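Local coordinates for protein acetone carboxylase alpha subunit (Xanthobacter autotrophicus Py2, PDB 5M45) that belongs to the hydantoinase B/oxoprolinase family and, as the alpha subunit of a carboxylase, joins other protein chains in a six-chain assembly and holds a manganese ion, at residues Asn437-Gly442 with Tyr618-Arg623; Gly501-Ala506 with Gly581-Glu586; Tyr558-His563 with Ile599-Gln604; Glu576-Gly581 with Ala592-Ala597. All coordinates share one frame; numbering follows the deposited sequence.

How the contacts relate
All four contacts lie on one side of the chain's centre and gather round an antiparallel five-stranded sheet ordered 497-504, 520-526, 617-621, 559-563, 598-602. Contact 3 pairs its last two strands, contact 2 ties the opposite outermost strand to a loop, and contact 1 joins strand 617-621 to the approach to strand 440-442 of a second sheet. Contact 4 folds the excursion between strands 559-563 and 598-602; it shares Gly581 with contact 2, their centres about 14 Å apart. Along the chain, contact 1 encloses the other three. Contacts 2 and 3 meet at Asp582, which joins Tyr558 and Arg601, so loop and sheet are bound together by charge as well as by packing.

Contact 1. Residues Asn437-Gly442 with Tyr618-Arg623; sequences NWLQGG and YLNYMR
The side-chain amide of Asn437 meets Tyr618 and Asn620 through a single nitrogen. ND2 of Asn437 donates to OD1 of Asn620 at 2.9 Å, nearly along the C=O axis, and to OH of Tyr618 at 3.1 Å. Both acceptors lie close to the Asn437 amide plane, as expected if each N-H serves one of them, while the two amides stand 79° apart. Asn437 and Tyr618 approach tip to tip. The backbone takes part too: N of Asn437 donates to O of Tyr621 at 2.9 Å, with a nearly straight angle of 173°. Next to this polar group, CD1 of Leu439 packs 3.6 Å from CE1 of Tyr618.

A second shell fixes these groups. OD1 of Asn437 accepts from Met537 N and from a water 2.7 Å away, which in turn accepts from NH2 of Arg623. Another water joins Asn437 O, Leu439 N and Asn620 ND2. Tyr618 OH is also bonded to Phe535 O, and Arg623 NH2 to Asn539 O. A cis peptide bond precedes Asn437. The arrangement is a buried polar contact, centred on the Asn437 amide, between two antiparallel sheets, joining strand 617-621 to the residues leading into strand 440-442.

Contact 2. Residues Gly501-Ala506 with Gly581-Glu586; sequences GRQIKA and GDTDPE
The flat carboxamide of Gln503 has Gly581 over one face and Thr583 at an edge. CA of Gly581, which bears no side chain, stands 3.8 Å from CD of Gln503, almost directly above the plane. From the same face, N of Gly581 makes a weak, bent bond to OE1 of Gln503 at 3.1 Å. At the edge the geometry is better: NE2 of Gln503 donates to OG1 of Thr583 at 3.1 Å with an angle of 169°, the acceptor only 6° out of the amide plane. The glutamine chain is extended (chi2 178°), carrying CD across to the loop.

Beside it, NZ of Lys505 ends 3.0 Å from O of Asp582 and donates to a water, also at 3.0 Å. That water lies close to the carbonyls of Ala506 and Thr583. Lys505 has its salt bridge with Glu521, and Asp582, the centre of an inverse gamma turn, hydrogen-bonds to Tyr558 and forms a salt bridge with Arg601.

The contact thus attaches the loop between helix 567-573 and strand 598-602 to strand 497-504, an outermost strand of its sheet within this chain, whose backbone is bonded to strand 520-526; other protein chains of the assembly pack on both segments.

Contact 3. Residues Tyr558-His563 with Ile599-Gln604; sequences YRFAAH and IKRDKQ
OD1 of Asp602 is gripped from opposite faces of its carboxylate plane by NE of Arg559, at 3.0 Å, and by the backbone N of Gln604, at 3.1 Å. The latter closes an Asx turn where strand 598-602 ends. OD2 completes a side-on salt bridge, accepting on its syn lone pair from NH2 of Arg559 at 2.9 Å; guanidinium and carboxylate planes are 32° apart. The methylenes of Lys600 lie over one face of the Arg559 guanidinium and CG of Gln604 over the opposite one. NZ of Lys600 is 4.2 Å from NH1 of Arg559, a proximity of like charges probably eased by Asp302, which forms salt bridges with both, and by Glu610, a second partner of Lys600.

On the other face of the sheet, Phe560 and Arg601 form a non-hydrogen-bonded pair. CD1 of Phe560 lies over the Arg601 guanidinium toward its rim, 3.5 Å from NH1, with the planes 45° apart. CE1 of Phe560 touches CG2 of Ile599 at 3.7 Å. Asp582 and Asp591 hold the charged end of Arg601 in salt bridges.

Two hydrogen-bonded pairs, Arg559 with Asp602 and Ala561 with Lys600, supply four backbone bonds, and the strand axes are 4.7 Å apart at 174°. This is a regular antiparallel ladder at one margin of a five-stranded sheet, between sequence-neighbouring strands linked by a long helical and loop excursion.

Contact 4. Residues Glu576-Gly581 with Ala592-Ala597; sequences EIPLGG and AMLPDA
Neither strand nor helix brings Glu576-Pro578 against Met593 and Leu594: the nearest CA atoms, those of Glu576 and Met593, stand 6.6 Å apart, and a type I beta turn starts at Leu594 and runs to Ala597, closed by a bond from N of Ala597 to O of Leu594.

Met593 carries the packing. With chi2 anti (178°), SD lies over the face of the peptide between Ile577 and Pro578, 3.6 Å from N of Pro578 and 3.7 Å from C of Ile577, with most of that separation as height above the peptide plane. The proline ring and the methionine slide past each other in opposite directions, CD of Pro578 being 4.1 Å from SD. Glu576 crosses Met593 at about a right angle: its OE1 stands 3.8 Å from CE, and OE2 lies near CG. Leu594, next to Met593, adds an apolar touch through CD2, 4.1 Å from CG of Pro578.

The polar link is indirect. One water donates to both O of Glu576 and O of Met593, at 2.8 Å each, and so joins the two backbones.

Behind the apolar groups, Leu617 touches both Pro578 and Leu594, while Leu567 and Leu570 of helix 567-573 add cover and Trp590 packs on Pro578. The contact is plain loop packing: it folds the irregular connection between helix 567-573 and strand 598-602 back on itself, as part of the excursion linking two adjacent antiparallel strands.

Contact 1. Residues Asn437-Gly442 with Tyr618-Arg623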
# COMPACT_ATOMS: atom_id res chain seq x y z
N ASN A 437 -23.48 -14.60 1.95
CA ASN A 437 -22.84 -13.50 1.18
C ASN A 437 -22.29 -12.38 2.05
O ASN A 437 -22.83 -12.11 3.11
CB ASN A 437 -23.90 -12.89 0.26
CG ASN A 437 -23.35 -11.75 -0.61
OD1 ASN A 437 -22.53 -11.98 -1.53
ND2 ASN A 437 -23.84 -10.53 -0.37
N TRP A 438 -21.25 -11.70 1.55
CA TRP A 438 -20.71 -10.46 2.12
C TRP A 438 -21.15 -9.23 1.27
O TRP A 438 -20.62 -8.99 0.16
CB TRP A 438 -19.18 -10.53 2.21
CG TRP A 438 -18.67 -11.60 3.12
CD1 TRP A 438 -18.30 -12.88 2.75
CD2 TRP A 438 -18.48 -11.53 4.54
NE1 TRP A 438 -17.89 -13.59 3.84
CE2 TRP A 438 -18.01 -12.81 4.96
CE3 TRP A 438 -18.70 -10.54 5.50
CZ2 TRP A 438 -17.72 -13.11 6.30
CZ3 TRP A 438 -18.40 -10.83 6.87
CH2 TRP A 438 -17.89 -12.12 7.24
N LEU A 439 -22.13 -8.49 1.79
CA LEU A 439 -22.61 -7.27 1.16
C LEU A 439 -21.52 -6.19 1.29
O LEU A 439 -21.09 -5.88 2.39
CB LEU A 439 -23.94 -6.78 1.79
CG LEU A 439 -24.58 -5.47 1.31
CD1 LEU A 439 -26.08 -5.46 1.50
CD2 LEU A 439 -23.97 -4.20 1.94
N GLN A 440 -21.06 -5.68 0.16
CA GLN A 440 -19.92 -4.72 0.12
C GLN A 440 -20.16 -3.62 -0.90
O GLN A 440 -20.98 -3.77 -1.81
CB GLN A 440 -18.64 -5.45 -0.23
CG GLN A 440 -18.20 -6.46 0.83
CD GLN A 440 -17.03 -7.30 0.38
OE1 GLN A 440 -15.87 -6.89 0.50
NE2 GLN A 440 -17.31 -8.46 -0.19
N GLY A 441 -19.43 -2.53 -0.76
CA GLY A 441 -19.52 -1.37 -1.63
C GLY A 441 -18.90 -0.12 -1.06
O GLY A 441 -18.46 -0.10 0.09
N GLY A 442 -18.88 0.95 -1.86
CA GLY A 442 -18.27 2.21 -1.46
C GLY A 442 -18.68 3.42 -2.28
O GLY A 442 -19.41 3.31 -3.28
N TYR A 618 -30.76 -4.60 -3.75
CA TYR A 618 -29.70 -5.62 -3.56
C TYR A 618 -30.23 -6.65 -2.55
O TYR A 618 -30.67 -6.26 -1.45
CB TYR A 618 -28.43 -4.91 -3.02
CG TYR A 618 -27.17 -5.75 -2.78
CD1 TYR A 618 -27.09 -6.71 -1.76
CD2 TYR A 618 -25.99 -5.51 -3.53
CE1 TYR A 618 -25.94 -7.45 -1.53
CE2 TYR A 618 -24.84 -6.25 -3.31
CZ TYR A 618 -24.81 -7.21 -2.29
OH TYR A 618 -23.65 -7.94 -2.03
N LEU A 619 -30.18 -7.95 -2.92
CA LEU A 619 -30.56 -9.05 -1.99
C LEU A 619 -29.33 -9.61 -1.28
O LEU A 619 -28.45 -10.14 -1.94
CB LEU A 619 -31.30 -10.18 -2.73
CG LEU A 619 -31.72 -11.39 -1.89
CD1 LEU A 619 -32.80 -11.00 -0.91
CD2 LEU A 619 -32.22 -12.56 -2.76
N ASN A 620 -29.28 -9.51 0.05
CA ASN A 620 -28.26 -10.17 0.88
C ASN A 620 -28.76 -11.53 1.39
O ASN A 620 -29.72 -11.59 2.19
CB ASN A 620 -27.86 -9.28 2.09
CG ASN A 620 -26.44 -9.55 2.58
OD1 ASN A 620 -25.59 -9.94 1.81
ND2 ASN A 620 -26.19 -9.33 3.87
N TYR A 621 -28.15 -12.62 0.94
CA TYR A 621 -28.60 -14.00 1.23
C TYR A 621 -27.51 -14.72 2.03
O TYR A 621 -26.38 -14.93 1.53
CB TYR A 621 -28.96 -14.71 -0.12
CG TYR A 621 -28.98 -16.26 -0.17
CD1 TYR A 621 -29.23 -17.06 0.96
CD2 TYR A 621 -28.78 -16.92 -1.40
CE1 TYR A 621 -29.23 -18.46 0.88
CE2 TYR A 621 -28.80 -18.33 -1.48
CZ TYR A 621 -29.00 -19.08 -0.34
OH TYR A 621 -28.98 -20.46 -0.44
N MET A 622 -27.84 -15.09 3.27
CA MET A 622 -26.94 -15.86 4.15
C MET A 622 -27.23 -17.36 4.08
O MET A 622 -28.39 -17.78 4.12
CB MET A 622 -27.07 -15.38 5.61
CG MET A 622 -26.22 -14.17 5.96
SD MET A 622 -26.37 -12.68 4.93
CE MET A 622 -28.07 -12.23 5.25
N ARG A 623 -26.17 -18.16 4.00
CA ARG A 623 -26.34 -19.61 3.74
C ARG A 623 -26.79 -20.45 4.94
O ARG A 623 -26.56 -20.10 6.11
CB ARG A 623 -25.03 -20.23 3.23
CG ARG A 623 -24.26 -19.48 2.12
CD ARG A 623 -25.08 -19.22 0.87
NE ARG A 623 -24.21 -18.66 -0.20
CZ ARG A 623 -24.31 -17.46 -0.76
NH1 ARG A 623 -25.25 -16.58 -0.45
NH2 ARG A 623 -23.44 -17.13 -1.71
O HOH W 1 -22.65 -14.28 -3.00
O HOH W 2 -23.20 -9.73 4.56

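Contact 2. Residues Gly501-Ala506 with Gly581-Glu586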
# COMPACT_ATOMS: atom_id res chain seq x y z
N GLY A 501 -36.76 -5.77 3.84
CA GLY A 501 -37.08 -7.10 4.33
C GLY A 501 -35.99 -7.71 5.21
O GLY A 501 -34.79 -7.43 5.03
N ARG A 502 -36.41 -8.53 6.17
CA ARG A 502 -35.53 -9.48 6.87
C ARG A 502 -36.35 -10.71 7.17
O ARG A 502 -37.35 -10.61 7.88
CB ARG A 502 -34.98 -8.83 8.16
CG ARG A 502 -33.49 -8.90 8.34
CD ARG A 502 -33.05 -8.42 9.72
NE ARG A 502 -31.61 -8.16 9.76
CZ ARG A 502 -30.91 -7.83 10.83
NH1 ARG A 502 -29.59 -7.67 10.70
NH2 ARG A 502 -31.50 -7.68 12.01
N GLN A 503 -35.98 -11.86 6.58
CA GLN A 503 -36.83 -13.07 6.56
C GLN A 503 -35.96 -14.33 6.68
O GLN A 503 -34.87 -14.40 6.11
CB GLN A 503 -37.61 -13.11 5.24
CG GLN A 503 -38.69 -14.17 5.12
CD GLN A 503 -39.47 -14.13 3.80
OE1 GLN A 503 -40.23 -13.20 3.57
NE2 GLN A 503 -39.30 -15.12 2.94
N ILE A 504 -36.48 -15.35 7.37
CA ILE A 504 -35.86 -16.67 7.39
C ILE A 504 -35.85 -17.25 5.95
O ILE A 504 -36.83 -17.07 5.20
CB ILE A 504 -36.62 -17.62 8.35
CG1 ILE A 504 -36.48 -17.15 9.80
CG2 ILE A 504 -36.12 -19.06 8.19
CD1 ILE A 504 -37.37 -17.89 10.77
N LYS A 505 -34.74 -17.89 5.54
CA LYS A 505 -34.54 -18.29 4.11
C LYS A 505 -35.07 -19.72 3.87
O LYS A 505 -34.41 -20.70 4.21
CB LYS A 505 -33.04 -18.18 3.70
CG LYS A 505 -32.77 -18.42 2.20
CD LYS A 505 -33.36 -17.32 1.33
CE LYS A 505 -33.03 -17.52 -0.13
NZ LYS A 505 -34.08 -16.89 -0.97
N ALA A 506 -36.27 -19.81 3.30
CA ALA A 506 -36.93 -21.09 3.07
C ALA A 506 -36.13 -22.01 2.16
O ALA A 506 -35.56 -21.58 1.16
CB ALA A 506 -38.33 -20.86 2.50
N GLY A 581 -38.52 -11.30 1.85
CA GLY A 581 -37.52 -12.14 1.21
C GLY A 581 -37.97 -12.69 -0.14
O GLY A 581 -39.13 -12.61 -0.50
N ASP A 582 -37.01 -13.23 -0.87
CA ASP A 582 -37.19 -13.85 -2.18
C ASP A 582 -37.56 -15.33 -1.91
O ASP A 582 -36.77 -16.27 -2.09
CB ASP A 582 -35.90 -13.67 -2.99
CG ASP A 582 -36.02 -14.04 -4.45
OD1 ASP A 582 -37.08 -13.73 -5.10
OD2 ASP A 582 -35.02 -14.63 -5.00
N THR A 583 -38.80 -15.51 -1.49
CA THR A 583 -39.25 -16.76 -0.88
C THR A 583 -38.97 -18.03 -1.72
O THR A 583 -38.44 -19.02 -1.19
CB THR A 583 -40.76 -16.63 -0.52
OG1 THR A 583 -40.95 -15.51 0.37
CG2 THR A 583 -41.30 -17.92 0.13
N ASP A 584 -39.32 -17.98 -3.01
CA ASP A 584 -39.08 -19.07 -3.94
C ASP A 584 -38.41 -18.47 -5.18
O ASP A 584 -39.11 -17.91 -6.03
CB ASP A 584 -40.39 -19.76 -4.33
CG ASP A 584 -40.18 -21.01 -5.23
OD1 ASP A 584 -39.04 -21.26 -5.72
OD2 ASP A 584 -41.16 -21.75 -5.44
N PRO A 585 -37.06 -18.57 -5.29
CA PRO A 585 -36.40 -17.87 -6.41
C PRO A 585 -36.71 -18.45 -7.79
O PRO A 585 -36.45 -17.79 -8.79
CB PRO A 585 -34.91 -17.99 -6.08
CG PRO A 585 -34.82 -19.05 -5.06
CD PRO A 585 -36.10 -19.08 -4.31
N GLU A 586 -37.25 -19.67 -7.83
CA GLU A 586 -37.76 -20.26 -9.07
C GLU A 586 -39.10 -19.66 -9.49
O GLU A 586 -39.44 -19.69 -10.67
CB GLU A 586 -37.91 -21.78 -8.87
CG GLU A 586 -38.26 -22.59 -10.11
CD GLU A 586 -38.04 -24.11 -9.91
OE1 GLU A 586 -37.28 -24.59 -9.02
OE2 GLU A 586 -38.65 -24.83 -10.76
O HOH W 3 -35.90 -19.16 -0.22

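Contact 3. Residues Tyr558-His563 with Ile599-Gln604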
# COMPACT_ATOMS: atom_id res chain seq x y z
N TYR A 558 -26.87 -17.51 -5.03
CA TYR A 558 -27.27 -16.79 -6.23
C TYR A 558 -27.33 -15.28 -5.94
O TYR A 558 -27.27 -14.86 -4.79
CB TYR A 558 -28.60 -17.32 -6.79
CG TYR A 558 -29.83 -16.96 -5.95
CD1 TYR A 558 -30.22 -17.73 -4.87
CD2 TYR A 558 -30.60 -15.83 -6.25
CE1 TYR A 558 -31.33 -17.39 -4.09
CE2 TYR A 558 -31.73 -15.48 -5.47
CZ TYR A 558 -32.09 -16.25 -4.40
OH TYR A 558 -33.21 -15.90 -3.62
N ARG A 559 -27.40 -14.51 -7.02
CA ARG A 559 -27.46 -13.05 -7.03
C ARG A 559 -28.85 -12.55 -7.45
O ARG A 559 -29.42 -13.07 -8.42
CB ARG A 559 -26.43 -12.52 -8.07
CG ARG A 559 -26.55 -11.06 -8.44
CD ARG A 559 -25.38 -10.51 -9.26
NE ARG A 559 -25.25 -11.06 -10.63
CZ ARG A 559 -24.56 -10.44 -11.60
NH1 ARG A 559 -23.98 -9.25 -11.42
NH2 ARG A 559 -24.45 -11.01 -12.79
N PHE A 560 -29.36 -11.56 -6.72
CA PHE A 560 -30.45 -10.68 -7.17
C PHE A 560 -30.10 -9.21 -6.93
O PHE A 560 -29.84 -8.82 -5.79
CB PHE A 560 -31.79 -10.95 -6.46
CG PHE A 560 -32.90 -10.02 -6.88
CD1 PHE A 560 -33.70 -10.31 -7.98
CD2 PHE A 560 -33.18 -8.84 -6.15
CE1 PHE A 560 -34.72 -9.42 -8.38
CE2 PHE A 560 -34.20 -7.98 -6.53
CZ PHE A 560 -34.96 -8.27 -7.65
N ALA A 561 -30.12 -8.43 -8.01
CA ALA A 561 -29.99 -6.98 -7.97
C ALA A 561 -30.87 -6.34 -9.02
O ALA A 561 -31.13 -6.96 -10.07
CB ALA A 561 -28.54 -6.56 -8.19
N ALA A 562 -31.33 -5.12 -8.76
CA ALA A 562 -32.20 -4.39 -9.71
C ALA A 562 -31.82 -2.90 -9.83
O ALA A 562 -31.71 -2.21 -8.84
CB ALA A 562 -33.68 -4.56 -9.31
N HIS A 563 -31.61 -2.45 -11.07
CA HIS A 563 -31.28 -1.06 -11.40
C HIS A 563 -32.43 -0.38 -12.14
O HIS A 563 -33.27 -1.05 -12.73
CB HIS A 563 -30.02 -1.00 -12.28
CG HIS A 563 -28.81 -1.59 -11.63
ND1 HIS A 563 -28.21 -1.02 -10.53
CD2 HIS A 563 -28.08 -2.70 -11.92
CE1 HIS A 563 -27.18 -1.75 -10.16
NE2 HIS A 563 -27.05 -2.76 -11.01
N ILE A 599 -32.88 -6.13 -14.29
CA ILE A 599 -32.73 -7.10 -13.21
C ILE A 599 -31.61 -8.08 -13.53
O ILE A 599 -31.56 -8.63 -14.62
CB ILE A 599 -34.04 -7.89 -12.98
CG1 ILE A 599 -35.15 -6.94 -12.55
CG2 ILE A 599 -33.83 -9.02 -11.95
CD1 ILE A 599 -36.50 -7.56 -12.39
N LYS A 600 -30.72 -8.31 -12.57
CA LYS A 600 -29.74 -9.39 -12.65
C LYS A 600 -30.12 -10.48 -11.62
O LYS A 600 -30.08 -10.23 -10.41
CB LYS A 600 -28.33 -8.84 -12.40
CG LYS A 600 -27.88 -7.90 -13.53
CD LYS A 600 -26.39 -7.57 -13.44
CE LYS A 600 -25.97 -6.61 -14.55
NZ LYS A 600 -24.46 -6.44 -14.54
N ARG A 601 -30.57 -11.63 -12.12
CA ARG A 601 -30.98 -12.76 -11.29
C ARG A 601 -30.31 -14.01 -11.88
O ARG A 601 -30.75 -14.50 -12.95
CB ARG A 601 -32.52 -12.90 -11.30
CG ARG A 601 -33.06 -14.17 -10.64
CD ARG A 601 -34.58 -14.31 -10.71
NE ARG A 601 -35.31 -13.42 -9.80
CZ ARG A 601 -35.48 -13.60 -8.49
NH1 ARG A 601 -36.19 -12.72 -7.81
NH2 ARG A 601 -34.92 -14.61 -7.84
N ASP A 602 -29.25 -14.49 -11.24
CA ASP A 602 -28.42 -15.55 -11.85
C ASP A 602 -27.52 -16.22 -10.82
O ASP A 602 -27.58 -15.86 -9.63
CB ASP A 602 -27.62 -14.99 -13.05
CG ASP A 602 -26.63 -13.90 -12.67
OD1 ASP A 602 -26.19 -13.79 -11.51
OD2 ASP A 602 -26.25 -13.11 -13.56
N LYS A 603 -26.69 -17.18 -11.27
CA LYS A 603 -25.75 -17.89 -10.39
C LYS A 603 -24.42 -17.18 -10.08
O LYS A 603 -23.57 -17.74 -9.39
CB LYS A 603 -25.43 -19.28 -10.94
CG LYS A 603 -26.61 -20.28 -10.94
CD LYS A 603 -27.04 -20.70 -9.55
CE LYS A 603 -25.95 -21.43 -8.73
NZ LYS A 603 -26.46 -21.89 -7.40
N GLN A 604 -24.23 -15.95 -10.54
CA GLN A 604 -22.94 -15.29 -10.41
C GLN A 604 -22.79 -14.63 -9.02
O GLN A 604 -23.08 -13.45 -8.82
CB GLN A 604 -22.76 -14.29 -11.58
CG GLN A 604 -21.35 -13.73 -11.74
CD GLN A 604 -20.32 -14.80 -11.95
OE1 GLN A 604 -20.59 -15.81 -12.57
NE2 GLN A 604 -19.10 -14.59 -11.45

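Contact 4. Residues Glu576-Gly581 with Ala592-Ala597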
# COMPACT_ATOMS: atom_id res chain seq x y z
N GLU A 576 -47.81 -1.79 -5.83
CA GLU A 576 -47.16 -2.85 -5.04
C GLU A 576 -45.66 -2.63 -5.08
O GLU A 576 -45.08 -2.33 -6.13
CB GLU A 576 -47.29 -4.26 -5.63
CG GLU A 576 -48.64 -4.86 -5.95
CD GLU A 576 -48.42 -6.31 -6.46
OE1 GLU A 576 -48.29 -7.23 -5.59
OE2 GLU A 576 -48.31 -6.53 -7.73
N ILE A 577 -45.02 -2.82 -3.93
CA ILE A 577 -43.55 -2.74 -3.86
C ILE A 577 -42.91 -4.01 -3.28
O ILE A 577 -43.53 -4.68 -2.44
CB ILE A 577 -43.08 -1.46 -3.16
CG1 ILE A 577 -43.63 -1.35 -1.77
CG2 ILE A 577 -43.50 -0.23 -3.95
CD1 ILE A 577 -43.28 -0.00 -1.14
N PRO A 578 -41.71 -4.38 -3.78
CA PRO A 578 -41.02 -5.55 -3.21
C PRO A 578 -40.71 -5.35 -1.72
O PRO A 578 -40.10 -4.35 -1.35
CB PRO A 578 -39.72 -5.64 -4.00
CG PRO A 578 -39.96 -4.83 -5.22
CD PRO A 578 -40.97 -3.79 -4.89
N LEU A 579 -41.16 -6.31 -0.88
CA LEU A 579 -40.85 -6.33 0.54
C LEU A 579 -40.58 -7.77 0.99
O LEU A 579 -40.98 -8.74 0.30
CB LEU A 579 -41.99 -5.74 1.37
CG LEU A 579 -42.48 -4.31 1.04
CD1 LEU A 579 -43.89 -4.11 1.64
CD2 LEU A 579 -41.46 -3.27 1.53
N GLY A 580 -39.88 -7.93 2.12
CA GLY A 580 -39.59 -9.27 2.65
C GLY A 580 -38.41 -9.98 2.00
O GLY A 580 -37.42 -9.34 1.63
N GLY A 581 -38.52 -11.30 1.85
CA GLY A 581 -37.52 -12.14 1.21
C GLY A 581 -37.97 -12.69 -0.14
O GLY A 581 -39.13 -12.61 -0.50
N ALA A 592 -41.99 -9.14 -11.46
CA ALA A 592 -43.17 -8.61 -12.15
C ALA A 592 -43.65 -7.24 -11.63
O ALA A 592 -44.40 -6.56 -12.33
CB ALA A 592 -44.31 -9.63 -12.11
N MET A 593 -43.25 -6.86 -10.41
CA MET A 593 -43.59 -5.56 -9.83
C MET A 593 -42.70 -4.42 -10.38
O MET A 593 -43.00 -3.24 -10.14
CB MET A 593 -43.40 -5.60 -8.29
CG MET A 593 -44.22 -6.64 -7.53
SD MET A 593 -43.83 -6.57 -5.74
CE MET A 593 -44.60 -8.08 -5.17
N LEU A 594 -41.62 -4.76 -11.09
CA LEU A 594 -40.64 -3.81 -11.57
C LEU A 594 -40.49 -3.93 -13.09
O LEU A 594 -39.42 -4.27 -13.59
CB LEU A 594 -39.29 -4.08 -10.90
CG LEU A 594 -39.25 -4.09 -9.36
CD1 LEU A 594 -37.87 -4.50 -8.86
CD2 LEU A 594 -39.63 -2.73 -8.77
N PRO A 595 -41.58 -3.62 -13.85
CA PRO A 595 -41.56 -3.81 -15.31
C PRO A 595 -40.50 -2.97 -16.04
O PRO A 595 -40.12 -3.35 -17.14
CB PRO A 595 -42.99 -3.40 -15.74
CG PRO A 595 -43.45 -2.44 -14.66
CD PRO A 595 -42.83 -2.99 -13.40
N ASP A 596 -40.03 -1.85 -15.48
CA ASP A 596 -39.01 -1.02 -16.16
C ASP A 596 -37.56 -1.31 -15.73
O ASP A 596 -36.63 -0.73 -16.26
CB ASP A 596 -39.31 0.47 -15.97
CG ASP A 596 -40.69 0.86 -16.54
OD1 ASP A 596 -41.03 0.46 -17.66
OD2 ASP A 596 -41.47 1.57 -15.86
N ALA A 597 -37.35 -2.19 -14.75
CA ALA A 597 -36.02 -2.38 -14.18
C ALA A 597 -35.07 -3.24 -15.04
O ALA A 597 -35.52 -4.10 -15.80
CB ALA A 597 -36.14 -3.00 -12.79
O HOH W 4 -45.41 -2.51 -8.88